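Local atomic coordinates of putative beta-glucosidase (Bifidobacterium adolescentis, PDB entry 5WAB), a protein that hydrolyses beta-glucosidic bonds as a family 3 glycoside hydrolase, and may also release terminal arabinopyranose from ginsenoside Rb2. Residues D323-V328 with N441-V446; K333-G338 with K399-V404; E339-P344 with S361-L366; A374-F379 with E391-E396; E432-V437 with A457-N462. One frame throughout, in Å; residues are numbered along the deposited sequence.

Contact 1 (D323-V328 with N441-V446); sequences DDILPV and NKNIVV
Apolar packing carries this contact. Val445, on strand 444-449, divides its two methyls between two residues of the loop 323-328. Its CG2 meets Ile325, with Ile325 CD1 and Val445 CG2 3.7 Å apart. These two side chains slide past each other in opposite directions. Its CG1 meets Leu326 tip to tip, with Leu326 CD1 and Val445 CG1 also 3.7 Å apart.

A second kind of contact is methyl on backbone. Ile325 has CG1 anti to the backbone N (chi1 -178°) and stays extended beyond it. This carries Ile325 CD1 to the start of the strand, 3.6 Å from Asn443 C and 3.8 Å from Ile444 N. Ile325 CD1 lies 3.9 Å from Asn443 CB.

The polar bonds lie within 441-446 or go to other parts of the chain. Asn441 OD1 accepts from Asn443 N at 3.0 Å, which makes an Asx turn. The donor sits above the carbonyl plane of the amide. Asn443 is then the centre of an inverse gamma turn that leads into the strand. Asn441 ND2 is held by Ala398 O and Ala401 O. On the loop side, Leu326 N bonds to Asn321 OD1, and the peptide bond before Pro327 is cis.

With no polar link between the segments, the fit depends on the shape of branched aliphatic groups. Each backbone takes its polar bonds on its own side or from other residues.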
# COMPACT_ATOMS: atom_id res chain seq x y z
N ASP A 323 20.72 -11.03 -21.36
CA ASP A 323 22.03 -10.65 -21.88
C ASP A 323 22.57 -9.39 -21.22
O ASP A 323 23.46 -8.73 -21.77
CB ASP A 323 22.00 -10.47 -23.40
CG ASP A 323 21.56 -11.72 -24.12
OD1 ASP A 323 21.94 -12.83 -23.69
OD2 ASP A 323 20.82 -11.59 -25.11
N ASP A 324 22.02 -9.03 -20.05
CA ASP A 324 22.40 -7.82 -19.32
C ASP A 324 22.34 -6.59 -20.23
O ASP A 324 23.27 -5.78 -20.29
CB ASP A 324 23.78 -7.98 -18.69
CG ASP A 324 23.79 -8.94 -17.52
OD1 ASP A 324 23.16 -8.62 -16.49
OD2 ASP A 324 24.42 -10.01 -17.63
N ILE A 325 21.22 -6.46 -20.95
CA ILE A 325 21.01 -5.29 -21.79
C ILE A 325 20.93 -4.03 -20.93
O ILE A 325 21.28 -2.94 -21.38
CB ILE A 325 19.74 -5.48 -22.65
CG1 ILE A 325 19.52 -4.28 -23.58
CG2 ILE A 325 18.52 -5.72 -21.78
CD1 ILE A 325 18.44 -4.51 -24.62
N LEU A 326 20.48 -4.16 -19.69
CA LEU A 326 20.59 -3.09 -18.71
C LEU A 326 21.72 -3.39 -17.74
O LEU A 326 21.85 -4.54 -17.27
CB LEU A 326 19.28 -2.91 -17.94
CG LEU A 326 18.10 -2.32 -18.72
CD1 LEU A 326 16.81 -2.55 -17.96
CD2 LEU A 326 18.30 -0.84 -18.99
N PRO A 327 22.55 -2.40 -17.38
CA PRO A 327 22.51 -1.00 -17.82
C PRO A 327 23.02 -0.74 -19.24
O PRO A 327 23.77 -1.53 -19.80
CB PRO A 327 23.44 -0.30 -16.82
CG PRO A 327 23.85 -1.33 -15.82
CD PRO A 327 23.67 -2.65 -16.46
N VAL A 328 22.59 0.40 -19.78
CA VAL A 328 23.01 0.87 -21.09
C VAL A 328 24.30 1.66 -20.93
O VAL A 328 24.49 2.38 -19.94
CB VAL A 328 21.89 1.71 -21.74
CG1 VAL A 328 22.34 2.32 -23.04
CG2 VAL A 328 20.65 0.85 -21.94
N ASN A 441 14.77 -4.62 -34.60
CA ASN A 441 15.78 -4.46 -33.55
C ASN A 441 15.33 -5.24 -32.33
O ASN A 441 14.31 -4.91 -31.72
CB ASN A 441 15.98 -2.97 -33.22
CG ASN A 441 17.25 -2.71 -32.43
OD1 ASN A 441 17.74 -3.58 -31.70
ND2 ASN A 441 17.80 -1.51 -32.58
N LYS A 442 16.10 -6.25 -31.95
CA LYS A 442 15.75 -7.11 -30.84
C LYS A 442 16.23 -6.58 -29.50
O LYS A 442 15.77 -7.06 -28.45
CB LYS A 442 16.30 -8.52 -31.07
CG LYS A 442 16.39 -8.90 -32.55
CD LYS A 442 16.31 -10.41 -32.77
CE LYS A 442 14.87 -10.89 -32.81
NZ LYS A 442 14.12 -10.32 -33.97
N ASN A 443 17.14 -5.60 -29.50
CA ASN A 443 17.68 -5.03 -28.26
C ASN A 443 16.71 -3.98 -27.76
O ASN A 443 16.92 -2.77 -27.90
CB ASN A 443 19.07 -4.46 -28.50
CG ASN A 443 20.10 -5.52 -28.77
OD1 ASN A 443 20.08 -6.59 -28.15
ND2 ASN A 443 21.01 -5.25 -29.69
N ILE A 444 15.63 -4.45 -27.15
CA ILE A 444 14.54 -3.60 -26.68
C ILE A 444 14.49 -3.67 -25.16
O ILE A 444 14.55 -4.76 -24.58
CB ILE A 444 13.19 -4.03 -27.28
CG1 ILE A 444 13.26 -4.01 -28.81
CG2 ILE A 444 12.09 -3.12 -26.78
CD1 ILE A 444 11.96 -4.32 -29.49
N VAL A 445 14.40 -2.50 -24.52
CA VAL A 445 14.04 -2.40 -23.11
C VAL A 445 12.69 -1.70 -23.03
O VAL A 445 12.53 -0.58 -23.53
CB VAL A 445 15.10 -1.64 -22.30
CG1 VAL A 445 14.73 -1.65 -20.83
CG2 VAL A 445 16.47 -2.25 -22.50
N VAL A 446 11.72 -2.37 -22.43
CA VAL A 446 10.38 -1.82 -22.21
C VAL A 446 10.30 -1.30 -20.78
O VAL A 446 10.59 -2.03 -19.83
CB VAL A 446 9.30 -2.87 -22.49
CG1 VAL A 446 7.95 -2.40 -21.97
CG2 VAL A 446 9.23 -3.16 -23.98

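Contact 2 (K333-G338 with K399-V404); sequences KIAVIG and KNADVV
The carboxylate of Asp402 is met from above its plane: Lys333 N donates to Asp402 OD2 at 2.9 Å, 46° out of that plane, along a nearly straight bond (172°). The peptide carbonyl of Lys333 is approached differently. Asp402 N donates to Lys333 O at 2.7 Å and lies in the carbonyl plane. Asp402 therefore grips both the N and the O of Lys333, one with its side chain and one with its backbone. Val403 N adds a weak bond to the same oxygen.

Beyond this, regular parallel pairing takes over. Ala335 N donates to Val403 O at 2.9 Å, again in the carbonyl plane. Val404 CA makes a CA-H...O contact of 3.1 Å with Ala335 O.

Side chains pack on one face of the sheet. Ala335 CB and Ala401 CB are 3.6 Å apart. Ile337 crosses Val404 obliquely, with Ile337 CD1 3.7 Å from Val404 CG2. Helix 388-399 covers this face through Ala394 and Ala398. Ile334 and Val403 point to the other face.

Strands 334-337 and 403-409 are thus parallel neighbours in the sheet of an alpha/beta sandwich, the fold of the C-terminal domain of family 3 glycosidases.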
# COMPACT_ATOMS: atom_id res chain seq x y z
N LYS A 333 24.05 4.54 -29.04
CA LYS A 333 23.05 5.22 -29.86
C LYS A 333 21.67 4.77 -29.43
O LYS A 333 21.27 3.62 -29.68
CB LYS A 333 23.31 4.95 -31.35
CG LYS A 333 22.45 5.77 -32.31
CD LYS A 333 22.83 5.49 -33.75
CE LYS A 333 22.14 6.44 -34.71
NZ LYS A 333 20.65 6.36 -34.66
N ILE A 334 20.93 5.66 -28.77
CA ILE A 334 19.69 5.31 -28.10
C ILE A 334 18.52 5.71 -28.98
O ILE A 334 18.52 6.79 -29.60
CB ILE A 334 19.60 5.99 -26.72
CG1 ILE A 334 20.94 5.93 -25.98
CG2 ILE A 334 18.52 5.34 -25.88
CD1 ILE A 334 21.40 4.51 -25.69
N ALA A 335 17.53 4.84 -29.06
CA ALA A 335 16.25 5.15 -29.69
C ALA A 335 15.18 5.11 -28.62
O ALA A 335 14.88 4.05 -28.07
CB ALA A 335 15.93 4.17 -30.81
N VAL A 336 14.60 6.26 -28.31
CA VAL A 336 13.55 6.35 -27.30
C VAL A 336 12.22 6.40 -28.03
O VAL A 336 11.99 7.29 -28.87
CB VAL A 336 13.75 7.56 -26.38
CG1 VAL A 336 12.58 7.69 -25.42
CG2 VAL A 336 15.06 7.44 -25.62
N ILE A 337 11.35 5.43 -27.74
CA ILE A 337 10.06 5.29 -28.41
C ILE A 337 8.96 5.21 -27.36
O ILE A 337 9.11 4.52 -26.34
CB ILE A 337 10.02 4.06 -29.34
CG1 ILE A 337 11.11 4.15 -30.40
CG2 ILE A 337 8.66 3.92 -30.01
CD1 ILE A 337 11.13 2.96 -31.33
N GLY A 338 7.86 5.91 -27.60
CA GLY A 338 6.73 5.88 -26.68
C GLY A 338 6.46 7.27 -26.13
O GLY A 338 7.34 7.94 -25.60
N LYS A 399 15.85 1.21 -35.73
CA LYS A 399 16.55 0.49 -36.78
C LYS A 399 17.97 1.02 -36.88
O LYS A 399 18.89 0.27 -37.21
CB LYS A 399 15.81 0.65 -38.11
CG LYS A 399 16.41 -0.13 -39.27
CD LYS A 399 15.56 0.01 -40.53
CE LYS A 399 16.14 -0.80 -41.67
NZ LYS A 399 15.26 -0.77 -42.87
N ASN A 400 18.15 2.29 -36.55
CA ASN A 400 19.44 2.93 -36.45
C ASN A 400 19.73 3.21 -34.97
O ASN A 400 19.67 4.35 -34.51
CB ASN A 400 19.44 4.24 -37.26
CG ASN A 400 18.81 4.07 -38.63
OD1 ASN A 400 19.02 3.07 -39.32
ND2 ASN A 400 18.00 5.05 -39.03
N ALA A 401 20.03 2.15 -34.22
CA ALA A 401 20.27 2.36 -32.79
C ALA A 401 20.86 1.11 -32.15
O ALA A 401 20.54 -0.02 -32.54
CB ALA A 401 18.99 2.76 -32.06
N ASP A 402 21.69 1.34 -31.14
CA ASP A 402 22.23 0.24 -30.35
C ASP A 402 21.14 -0.37 -29.47
O ASP A 402 20.93 -1.59 -29.48
CB ASP A 402 23.39 0.73 -29.48
CG ASP A 402 24.60 1.14 -30.29
OD1 ASP A 402 24.81 0.58 -31.39
OD2 ASP A 402 25.35 2.01 -29.81
N VAL A 403 20.44 0.47 -28.71
CA VAL A 403 19.39 0.02 -27.80
C VAL A 403 18.18 0.92 -28.00
O VAL A 403 18.32 2.13 -28.22
CB VAL A 403 19.86 0.06 -26.33
CG1 VAL A 403 18.81 -0.55 -25.41
CG2 VAL A 403 21.19 -0.65 -26.16
N VAL A 404 16.99 0.33 -27.95
CA VAL A 404 15.74 1.07 -28.03
C VAL A 404 15.07 0.99 -26.67
O VAL A 404 14.80 -0.11 -26.16
CB VAL A 404 14.83 0.56 -29.16
CG1 VAL A 404 14.74 -0.93 -29.16
CG2 VAL A 404 13.45 1.19 -29.05

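Contact 3 (E339-P344 with S361-L366); sequences EFARTP and SFLDTL
Glu339 OE2 is gripped by two donors. Arg342 NE reaches the syn lone pair of Glu339 OE2 at 3.1 Å, and Thr343 OG1 donates to the anti lone pair of the same oxygen at 2.7 Å. The other oxygen, Glu339 OE1, takes Arg342 NH2 at 2.7 Å, close to the guanidinium plane. Arg342 therefore holds the carboxylate side-on with two nitrogens, a salt bridge that staples the turn 339-343.

The turn meets the start of helix 362-368. Leu363 N donates to Ala341 O at 3.3 Å, from above the carbonyl plane. Leu363 also crosses Arg342 obliquely, with Leu363 CD1 3.5 Å from Arg342 CB. Leu363 CG lies 4.0 Å from Ala341 CB.

Ser361 is the N-cap. Ser361 OG, between the backbone N and the carbonyl carbon (chi1 68°), accepts from Asp364 N at 3.2 Å. Ser361 CB rests 3.5 Å from Ala341 O. An alanine here would lose the capping hydroxyl and would probably leave the first turn of the helix less well anchored.

Neighbouring elements close in on both parts. Leu363 and Arg342 touch Phe375 of strand 373-376. Phe362 packs on Leu405 and Phe407 of strand 403-409 and on Leu480 and Ile484 of helix 476-484.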
# COMPACT_ATOMS: atom_id res chain seq x y z
N GLU A 339 5.20 7.70 -26.27
CA GLU A 339 4.80 9.04 -25.85
C GLU A 339 4.98 9.25 -24.35
O GLU A 339 5.05 10.40 -23.90
CB GLU A 339 3.35 9.30 -26.27
CG GLU A 339 2.84 10.71 -26.02
CD GLU A 339 3.69 11.76 -26.70
OE1 GLU A 339 4.16 11.50 -27.83
OE2 GLU A 339 3.89 12.84 -26.11
N PHE A 340 5.03 8.17 -23.56
CA PHE A 340 5.26 8.31 -22.13
C PHE A 340 6.60 8.98 -21.83
O PHE A 340 6.76 9.59 -20.77
CB PHE A 340 5.20 6.94 -21.45
CG PHE A 340 3.84 6.30 -21.48
CD1 PHE A 340 2.82 6.75 -20.66
CD2 PHE A 340 3.59 5.22 -22.31
CE1 PHE A 340 1.58 6.15 -20.68
CE2 PHE A 340 2.35 4.62 -22.33
CZ PHE A 340 1.34 5.09 -21.52
N ALA A 341 7.56 8.86 -22.75
CA ALA A 341 8.87 9.47 -22.52
C ALA A 341 8.82 10.98 -22.64
O ALA A 341 9.62 11.68 -22.01
CB ALA A 341 9.89 8.90 -23.50
N ARG A 342 7.90 11.52 -23.44
CA ARG A 342 7.73 12.96 -23.56
C ARG A 342 6.59 13.49 -22.70
O ARG A 342 6.73 14.56 -22.10
CB ARG A 342 7.53 13.36 -25.02
CG ARG A 342 7.37 14.85 -25.24
CD ARG A 342 7.25 15.17 -26.71
NE ARG A 342 6.31 14.31 -27.41
CZ ARG A 342 6.03 14.43 -28.70
NH1 ARG A 342 6.62 15.38 -29.41
NH2 ARG A 342 5.16 13.61 -29.28
N THR A 343 5.47 12.77 -22.62
CA THR A 343 4.35 13.14 -21.77
C THR A 343 4.23 12.09 -20.67
O THR A 343 3.52 11.09 -20.84
CB THR A 343 3.05 13.24 -22.56
OG1 THR A 343 3.26 14.05 -23.73
CG2 THR A 343 1.95 13.86 -21.70
N PRO A 344 4.91 12.26 -19.54
CA PRO A 344 4.98 11.18 -18.56
C PRO A 344 3.67 10.98 -17.82
O PRO A 344 2.91 11.93 -17.58
CB PRO A 344 6.08 11.64 -17.60
CG PRO A 344 6.05 13.12 -17.71
CD PRO A 344 5.71 13.43 -19.14
N SER A 361 10.69 15.34 -17.74
CA SER A 361 10.42 14.07 -18.38
C SER A 361 11.72 13.30 -18.63
O SER A 361 12.83 13.81 -18.44
CB SER A 361 9.68 14.29 -19.70
OG SER A 361 10.52 14.93 -20.64
N PHE A 362 11.57 12.06 -19.09
CA PHE A 362 12.73 11.25 -19.40
C PHE A 362 13.50 11.83 -20.57
O PHE A 362 14.74 11.82 -20.58
CB PHE A 362 12.31 9.81 -19.69
CG PHE A 362 13.46 8.86 -19.88
CD1 PHE A 362 14.22 8.44 -18.80
CD2 PHE A 362 13.78 8.38 -21.15
CE1 PHE A 362 15.27 7.57 -18.97
CE2 PHE A 362 14.84 7.51 -21.32
CZ PHE A 362 15.59 7.10 -20.23
N LEU A 363 12.79 12.37 -21.57
CA LEU A 363 13.44 12.98 -22.71
C LEU A 363 14.25 14.21 -22.30
O LEU A 363 15.43 14.33 -22.64
CB LEU A 363 12.40 13.37 -23.77
CG LEU A 363 11.83 12.24 -24.63
CD1 LEU A 363 10.95 12.82 -25.72
CD2 LEU A 363 12.94 11.39 -25.23
N ASP A 364 13.62 15.13 -21.57
CA ASP A 364 14.35 16.31 -21.10
C ASP A 364 15.48 15.93 -20.15
O ASP A 364 16.46 16.66 -20.04
CB ASP A 364 13.39 17.29 -20.43
CG ASP A 364 12.42 17.91 -21.42
OD1 ASP A 364 12.72 17.88 -22.63
OD2 ASP A 364 11.37 18.42 -20.98
N THR A 365 15.36 14.78 -19.47
CA THR A 365 16.45 14.36 -18.59
C THR A 365 17.66 13.93 -19.41
O THR A 365 18.79 14.34 -19.13
CB THR A 365 15.99 13.22 -17.68
OG1 THR A 365 14.93 13.67 -16.83
CG2 THR A 365 17.14 12.76 -16.80
N LEU A 366 17.44 13.13 -20.45
CA LEU A 366 18.55 12.73 -21.31
C LEU A 366 19.13 13.93 -22.05
O LEU A 366 20.35 14.02 -22.23
CB LEU A 366 18.11 11.66 -22.30
CG LEU A 366 17.70 10.33 -21.67
CD1 LEU A 366 17.58 9.27 -22.75
CD2 LEU A 366 18.68 9.90 -20.58

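Contact 4 (A374-F379 with E391-E396); sequences AFAPGF and EAEAVE
Small apolar groups form the closest part of this contact. Ala376, the last residue of strand 373-376, points its CB at helix 388-399. Ala376 CB lies 3.7 Å from Ala394 CA and 4.0 Å from Ala394 CB. Ala394 CB also approaches the backbone at Gly378 CA, 3.9 Å away. Small residues on both sides let the two backbones come near each other. The segment axes approach to 8.0 Å and run nearly antiparallel, at 160°.

The aliphatic and carboxylate parts of Glu393 lie beside the strand end. CG is anti to the backbone N (chi1 180°) and the chain stays extended. Glu393 CD is 3.9 Å from Ala376 CB. Glu393 OE1 is 3.7 Å from Pro377 CD, where the two side chains cross obliquely.

The polar link is made by one water. This water accepts from Gly378 N at 3.0 Å and donates to Glu393 OE1 at 2.5 Å. The carboxylate thus reaches the turn after the strand through solvent. Gly378 has a positive phi of 75°, and Phe379 N makes a weak bond to Pro377 O across this turn.

Phe375 points away from the helix. One face of its ring is met by Pro377 N, offset toward the rim.

Strand 373-376 is an outermost strand of its sheet within the chain, and Ala374 and Ala376 pair with Val336 on its inner side. Helix 388-399 lies over one face, with Ala394 touching Ile337 of strand 334-337 and Leu433 of helix 428-438. Phe375 lies on the other face, against Val336 and Arg342.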
# COMPACT_ATOMS: atom_id res chain seq x y z
N ALA A 374 17.39 9.52 -30.40
CA ALA A 374 16.39 9.75 -31.43
C ALA A 374 15.04 9.36 -30.86
O ALA A 374 14.86 8.23 -30.40
CB ALA A 374 16.70 8.95 -32.70
N PHE A 375 14.10 10.30 -30.87
CA PHE A 375 12.79 10.08 -30.28
C PHE A 375 11.73 9.91 -31.36
O PHE A 375 11.75 10.60 -32.39
CB PHE A 375 12.40 11.23 -29.36
CG PHE A 375 10.98 11.16 -28.86
CD1 PHE A 375 10.60 10.18 -27.96
CD2 PHE A 375 10.05 12.10 -29.27
CE1 PHE A 375 9.30 10.12 -27.50
CE2 PHE A 375 8.75 12.05 -28.80
CZ PHE A 375 8.37 11.06 -27.92
N ALA A 376 10.81 8.98 -31.12
CA ALA A 376 9.65 8.80 -31.96
C ALA A 376 8.49 8.50 -31.02
O ALA A 376 8.60 7.60 -30.17
CB ALA A 376 9.83 7.67 -32.98
N PRO A 377 7.38 9.23 -31.13
CA PRO A 377 6.24 8.95 -30.24
C PRO A 377 5.71 7.54 -30.39
O PRO A 377 5.37 6.89 -29.39
CB PRO A 377 5.19 10.00 -30.65
CG PRO A 377 5.97 11.07 -31.36
CD PRO A 377 7.11 10.36 -32.03
N GLY A 378 5.65 7.03 -31.61
CA GLY A 378 5.16 5.68 -31.86
C GLY A 378 3.67 5.51 -31.77
O GLY A 378 3.05 4.92 -32.66
N PHE A 379 3.07 6.02 -30.70
CA PHE A 379 1.64 5.87 -30.48
C PHE A 379 1.14 7.08 -29.70
O PHE A 379 1.93 7.88 -29.19
CB PHE A 379 1.32 4.56 -29.74
CG PHE A 379 2.06 4.41 -28.44
CD1 PHE A 379 1.49 4.84 -27.25
CD2 PHE A 379 3.32 3.84 -28.40
CE1 PHE A 379 2.16 4.69 -26.05
CE2 PHE A 379 4.00 3.70 -27.20
CZ PHE A 379 3.42 4.13 -26.03
N GLU A 391 3.79 4.77 -36.29
CA GLU A 391 4.37 3.44 -36.13
C GLU A 391 5.57 3.24 -37.05
O GLU A 391 6.60 2.71 -36.63
CB GLU A 391 3.29 2.38 -36.40
CG GLU A 391 3.72 0.94 -36.21
CD GLU A 391 2.54 -0.02 -36.31
OE1 GLU A 391 1.55 0.20 -35.58
OE2 GLU A 391 2.59 -0.96 -37.13
N ALA A 392 5.45 3.69 -38.31
CA ALA A 392 6.55 3.56 -39.25
C ALA A 392 7.75 4.42 -38.85
O ALA A 392 8.90 4.00 -39.02
CB ALA A 392 6.08 3.92 -40.66
N GLU A 393 7.50 5.63 -38.35
CA GLU A 393 8.60 6.47 -37.88
C GLU A 393 9.35 5.79 -36.74
O GLU A 393 10.59 5.83 -36.69
CB GLU A 393 8.08 7.83 -37.42
CG GLU A 393 9.20 8.75 -36.92
CD GLU A 393 8.72 9.86 -36.01
OE1 GLU A 393 7.50 9.93 -35.72
OE2 GLU A 393 9.56 10.67 -35.57
N ALA A 394 8.62 5.15 -35.82
CA ALA A 394 9.27 4.47 -34.71
C ALA A 394 10.08 3.28 -35.19
O ALA A 394 11.07 2.91 -34.55
CB ALA A 394 8.24 4.03 -33.67
N VAL A 395 9.68 2.67 -36.30
CA VAL A 395 10.45 1.56 -36.86
C VAL A 395 11.73 2.08 -37.51
O VAL A 395 12.79 1.45 -37.42
CB VAL A 395 9.60 0.73 -37.84
CG1 VAL A 395 10.47 -0.30 -38.54
CG2 VAL A 395 8.48 0.03 -37.09
N GLU A 396 11.65 3.22 -38.22
CA GLU A 396 12.87 3.78 -38.80
C GLU A 396 13.85 4.19 -37.71
O GLU A 396 15.06 4.00 -37.85
CB GLU A 396 12.53 4.97 -39.69
CG GLU A 396 11.93 4.58 -41.03
CD GLU A 396 12.93 3.87 -41.92
OE1 GLU A 396 14.11 4.29 -41.94
OE2 GLU A 396 12.55 2.89 -42.58
O HOH W 1 6.73 8.10 -34.25

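Contact 5 (E432-V437 with A457-N462); sequences ELLKAV and APWAGN
Leu434 CG is anti to the backbone N (chi1 172°) and points at loop 457-462. Chi2 (56°) then sets CD2 toward Trp459 and CD1 toward Asn462. Trp459 CG sits in the crowded position (chi1 48°), setting the indole so that CE3 meets Leu434. Asn462 CG, anti to the carbonyl carbon, turns the amide so that ND2 reaches Trp459 O.

Leu434 crosses Trp459 at about a right angle, with Leu434 CD2 3.6 Å from Trp459 CE3. It crosses Asn462 obliquely, with Leu434 CG 3.7 Å from Asn462 CB. Leu434 CD1 lies 3.7 Å from Asn462 O. At Leu434, an alanine would remove CG and both methyls and would probably loosen the packing of the helix on Trp459 and Asn462.

Trp459 O accepts twice, from Asn462 N at 3.1 Å and from Asn462 ND2 at 3.2 Å, folding the loop back. A water accepts from Asn462 ND2 at 2.7 Å and donates to Pro458 O at 3.2 Å. Lys435 NZ bonds to it weakly.

Trp459 also packs on Val446 and Leu448 of strand 444-449. The chemistry is therefore split: an apolar side built on Leu434 and the indole, and a polar side of loop bonds and one water.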
# COMPACT_ATOMS: atom_id res chain seq x y z
N GLU A 432 1.22 -3.89 -30.71
CA GLU A 432 1.52 -3.98 -32.14
C GLU A 432 2.79 -3.23 -32.49
O GLU A 432 3.61 -3.71 -33.28
CB GLU A 432 0.35 -3.46 -32.97
CG GLU A 432 -0.84 -4.40 -33.06
CD GLU A 432 -2.08 -3.71 -33.58
OE1 GLU A 432 -3.04 -3.54 -32.80
OE2 GLU A 432 -2.09 -3.33 -34.78
N LEU A 433 2.98 -2.05 -31.90
CA LEU A 433 4.20 -1.28 -32.17
C LEU A 433 5.43 -2.02 -31.67
O LEU A 433 6.47 -2.04 -32.34
CB LEU A 433 4.11 0.10 -31.52
CG LEU A 433 5.41 0.90 -31.59
CD1 LEU A 433 5.68 1.33 -33.02
CD2 LEU A 433 5.34 2.10 -30.67
N LEU A 434 5.33 -2.64 -30.49
CA LEU A 434 6.45 -3.42 -29.97
C LEU A 434 6.80 -4.57 -30.90
O LEU A 434 7.98 -4.81 -31.18
CB LEU A 434 6.12 -3.93 -28.57
CG LEU A 434 7.10 -4.93 -27.94
CD1 LEU A 434 8.52 -4.36 -27.88
CD2 LEU A 434 6.63 -5.34 -26.55
N LYS A 435 5.79 -5.29 -31.41
CA LYS A 435 6.05 -6.38 -32.34
C LYS A 435 6.73 -5.87 -33.60
O LYS A 435 7.66 -6.50 -34.11
CB LYS A 435 4.74 -7.09 -32.71
CG LYS A 435 4.09 -7.88 -31.58
CD LYS A 435 2.62 -8.19 -31.89
CE LYS A 435 2.14 -9.44 -31.15
NZ LYS A 435 2.36 -9.37 -29.68
N ALA A 436 6.28 -4.72 -34.12
CA ALA A 436 6.87 -4.17 -35.33
C ALA A 436 8.30 -3.71 -35.10
O ALA A 436 9.18 -3.93 -35.94
CB ALA A 436 6.02 -3.02 -35.86
N VAL A 437 8.56 -3.07 -33.96
CA VAL A 437 9.92 -2.64 -33.66
C VAL A 437 10.83 -3.85 -33.48
O VAL A 437 11.97 -3.86 -33.96
CB VAL A 437 9.93 -1.72 -32.43
CG1 VAL A 437 11.36 -1.48 -31.94
CG2 VAL A 437 9.25 -0.39 -32.76
N ALA A 457 3.54 -11.25 -19.77
CA ALA A 457 3.89 -12.43 -20.55
C ALA A 457 3.41 -12.44 -21.99
O ALA A 457 4.15 -12.94 -22.85
CB ALA A 457 3.38 -13.68 -19.82
N PRO A 458 2.21 -11.94 -22.35
CA PRO A 458 1.79 -12.02 -23.76
C PRO A 458 2.73 -11.35 -24.74
O PRO A 458 2.72 -11.71 -25.92
CB PRO A 458 0.41 -11.34 -23.75
CG PRO A 458 0.30 -10.66 -22.43
CD PRO A 458 1.10 -11.48 -21.49
N TRP A 459 3.54 -10.38 -24.30
CA TRP A 459 4.43 -9.66 -25.20
C TRP A 459 5.89 -9.65 -24.75
O TRP A 459 6.73 -9.06 -25.45
CB TRP A 459 3.95 -8.21 -25.38
CG TRP A 459 3.65 -7.54 -24.08
CD1 TRP A 459 2.42 -7.42 -23.49
CD2 TRP A 459 4.58 -6.90 -23.20
NE1 TRP A 459 2.53 -6.75 -22.30
CE2 TRP A 459 3.84 -6.42 -22.09
CE3 TRP A 459 5.96 -6.68 -23.23
CZ2 TRP A 459 4.44 -5.73 -21.03
CZ3 TRP A 459 6.56 -6.00 -22.17
CH2 TRP A 459 5.80 -5.54 -21.09
N ALA A 460 6.22 -10.26 -23.61
CA ALA A 460 7.57 -10.19 -23.07
C ALA A 460 8.62 -10.77 -24.02
O ALA A 460 9.80 -10.44 -23.89
CB ALA A 460 7.63 -10.92 -21.73
N GLY A 461 8.22 -11.63 -24.96
CA GLY A 461 9.17 -12.20 -25.89
C GLY A 461 9.81 -11.19 -26.82
O GLY A 461 10.84 -11.49 -27.43
N ASN A 462 9.21 -10.01 -26.96
CA ASN A 462 9.75 -8.97 -27.82
C ASN A 462 10.64 -7.99 -27.08
O ASN A 462 11.11 -7.02 -27.68
CB ASN A 462 8.60 -8.22 -28.51
CG ASN A 462 7.65 -9.16 -29.23
OD1 ASN A 462 7.91 -9.57 -30.36
ND2 ASN A 462 6.54 -9.49 -28.58
O HOH W 2 4.75 -11.43 -28.33

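In the fold
All five contacts belong to the alpha/beta sandwich of the C-terminal family 3 domain. Contact 1 is the buried one; the others are partly buried. Contact 2 joins two neighbouring strands and is the one built on backbone pairing. Contacts 1 and 2 share the sheet through strands 444-449 and 403-409, where Val445 N and Val404 O probably bond. Contact 4 adds the next strand beyond 334-337. Contacts 4 and 5 bring helices to one face and meet at Leu433; both carry a bridging water on their polar side. Contact 3 lies over the other face, where Val336 touches Ala341 and Leu363, and crosses by one backbone bond, with a salt bridge and helix cap each holding its own segment.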